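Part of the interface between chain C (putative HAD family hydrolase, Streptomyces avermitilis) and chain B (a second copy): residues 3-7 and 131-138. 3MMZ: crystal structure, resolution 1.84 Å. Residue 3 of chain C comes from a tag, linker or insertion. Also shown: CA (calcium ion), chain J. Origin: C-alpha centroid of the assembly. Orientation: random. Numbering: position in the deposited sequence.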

# COMPACT_ATOMS: atom_id res chain seq x y z
N LEU C 3 -9.19 -23.25 20.69
CA LEU C 3 -9.20 -21.76 20.76
C LEU C 3 -8.55 -21.16 19.52
O LEU C 3 -9.11 -20.26 18.89
CB LEU C 3 -8.47 -21.26 22.01
CG LEU C 3 -8.44 -19.74 22.18
CD1 LEU C 3 -9.84 -19.17 22.43
CD2 LEU C 3 -7.48 -19.32 23.28
N GLY C 4 -7.36 -21.64 19.19
CA GLY C 4 -6.67 -21.20 17.99
C GLY C 4 -7.00 -22.07 16.79
O GLY C 4 -6.09 -22.59 16.13
N ALA C 5 -8.30 -22.22 16.52
CA ALA C 5 -8.78 -23.10 15.45
C ALA C 5 -9.78 -22.42 14.52
O ALA C 5 -10.84 -21.95 14.96
CB ALA C 5 -9.38 -24.38 16.03
N LEU C 6 -9.45 -22.39 13.24
CA LEU C 6 -10.41 -21.97 12.21
C LEU C 6 -11.50 -23.04 12.09
O LEU C 6 -11.28 -24.19 12.49
CB LEU C 6 -9.69 -21.74 10.88
CG LEU C 6 -8.62 -20.63 10.86
CD1 LEU C 6 -7.78 -20.72 9.60
CD2 LEU C 6 -9.28 -19.24 10.99
N PRO C 7 -12.68 -22.67 11.54
CA PRO C 7 -13.71 -23.69 11.40
C PRO C 7 -13.31 -24.72 10.36
O PRO C 7 -12.59 -24.40 9.41
CB PRO C 7 -14.93 -22.90 10.92
CG PRO C 7 -14.36 -21.67 10.28
CD PRO C 7 -13.15 -21.34 11.10
CA CA J . -12.99 -12.71 19.01
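Chain B (131-138) HDVVRGAA

Chain B meets a segment of chain C without regular helix or strand, extended from C:Ala5 to C:Pro7, with a short helix that ends at B:Ala137. The two backbones pass in opposite order: C:Gly4 lies nearest B:Val133, with CA atoms 4.9 Å apart, while the earlier C:Leu3 faces the later B:Ala137, CA to CA 6.2 Å. B:Val133 and B:Ala137 stand one helical turn apart, so both point their CA-to-CB bonds toward chain C, and the backbone hydrogen bond from B:Ala137 N to B:Val133 O (3.0 Å) spans the same turn.

The contact is chiefly apolar, and no hydrogen bond crosses it. B:Val133, chi1 in the m well, is its centre. Its CG1 lies 3.9 Å from C:Leu6 CG and 3.6 Å from C:Gly4 O, so one methyl packs against both a side chain and the backbone. The compact, branched valine suits this close approach. C:Gly4 has no side chain; an ideal CB there would lie 3.8 Å from B:Val133 CG2, close packing rather than an evident clash. C:Leu6 leaves its backbone sideways, but its m,t rotamer brings the end of the side chain nearer the helix. A turn further on, the small B:Ala137 lets C:Leu3 come close: C:Leu3 CG lies 3.8 Å from B:Ala137 CB; C:Leu3 belongs to the expression tag.

The polar interactions lie within chain B and at the calcium. B:Asp132 OD1 accepts from B:Val133 N at 2.7 Å, while its OD2 only skirts C:Leu6 CD1 at 4.3 Å. At the other end, B:Ala138 leaves helical geometry, and its O binds the calcium at 2.3 Å, alongside B:Gly136 O at 2.5 Å from the ion. Water 1 joins the metal and donates to B:Arg135 O at 2.7 Å. Carbonyl oxygens, hard and partly negative, are apt calcium ligands.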

# COMPACT_ATOMS: atom_id res chain seq x y z
N HIS B 131 -1.58 -12.90 13.84
CA HIS B 131 -1.87 -13.98 12.92
C HIS B 131 -3.32 -14.41 13.02
O HIS B 131 -3.96 -14.20 14.05
CB HIS B 131 -0.88 -15.14 13.12
CG HIS B 131 0.51 -14.77 12.71
ND1 HIS B 131 0.95 -14.86 11.41
CD2 HIS B 131 1.53 -14.24 13.42
CE1 HIS B 131 2.19 -14.41 11.33
NE2 HIS B 131 2.57 -14.03 12.54
N ASP B 132 -3.83 -14.95 11.92
CA ASP B 132 -5.27 -15.29 11.78
C ASP B 132 -5.99 -15.76 13.05
O ASP B 132 -6.93 -15.10 13.51
CB ASP B 132 -5.48 -16.31 10.64
CG ASP B 132 -4.47 -17.46 10.67
OD1 ASP B 132 -3.85 -17.73 11.72
OD2 ASP B 132 -4.31 -18.11 9.61
N VAL B 133 -5.55 -16.89 13.60
CA VAL B 133 -6.27 -17.52 14.71
C VAL B 133 -6.20 -16.69 15.99
O VAL B 133 -7.08 -16.78 16.86
CB VAL B 133 -5.79 -18.98 14.98
CG1 VAL B 133 -6.11 -19.88 13.80
CG2 VAL B 133 -4.30 -19.02 15.28
N VAL B 134 -5.16 -15.88 16.09
CA VAL B 134 -4.97 -14.99 17.24
C VAL B 134 -5.94 -13.82 17.17
O VAL B 134 -6.55 -13.47 18.18
CB VAL B 134 -3.50 -14.49 17.31
CG1 VAL B 134 -3.29 -13.57 18.54
CG2 VAL B 134 -2.57 -15.69 17.37
N ARG B 135 -6.08 -13.21 15.99
CA ARG B 135 -7.07 -12.14 15.79
C ARG B 135 -8.46 -12.61 16.21
O ARG B 135 -9.17 -11.89 16.92
CB ARG B 135 -7.11 -11.71 14.31
CG ARG B 135 -6.47 -10.37 13.98
CD ARG B 135 -6.69 -9.97 12.49
NE ARG B 135 -5.65 -10.56 11.66
CZ ARG B 135 -5.78 -11.70 10.98
NH1 ARG B 135 -6.94 -12.38 10.99
NH2 ARG B 135 -4.75 -12.15 10.28
N GLY B 136 -8.85 -13.81 15.78
CA GLY B 136 -10.15 -14.38 16.13
C GLY B 136 -10.32 -14.66 17.62
O GLY B 136 -11.37 -14.39 18.19
N ALA B 137 -9.29 -15.22 18.25
CA ALA B 137 -9.39 -15.63 19.66
C ALA B 137 -9.45 -14.46 20.64
O ALA B 137 -9.93 -14.61 21.76
CB ALA B 137 -8.26 -16.59 20.02
N ALA B 138 -8.98 -13.29 20.21
CA ALA B 138 -9.03 -12.09 21.03
C ALA B 138 -10.47 -11.65 21.30
O ALA B 138 -11.36 -11.91 20.48
CB ALA B 138 -8.28 -10.96 20.35
O HOH W 1 -11.78 -11.52 17.22
O HOH W 2 -13.31 -14.90 20.18
O HOH W 3 -14.68 -12.54 20.78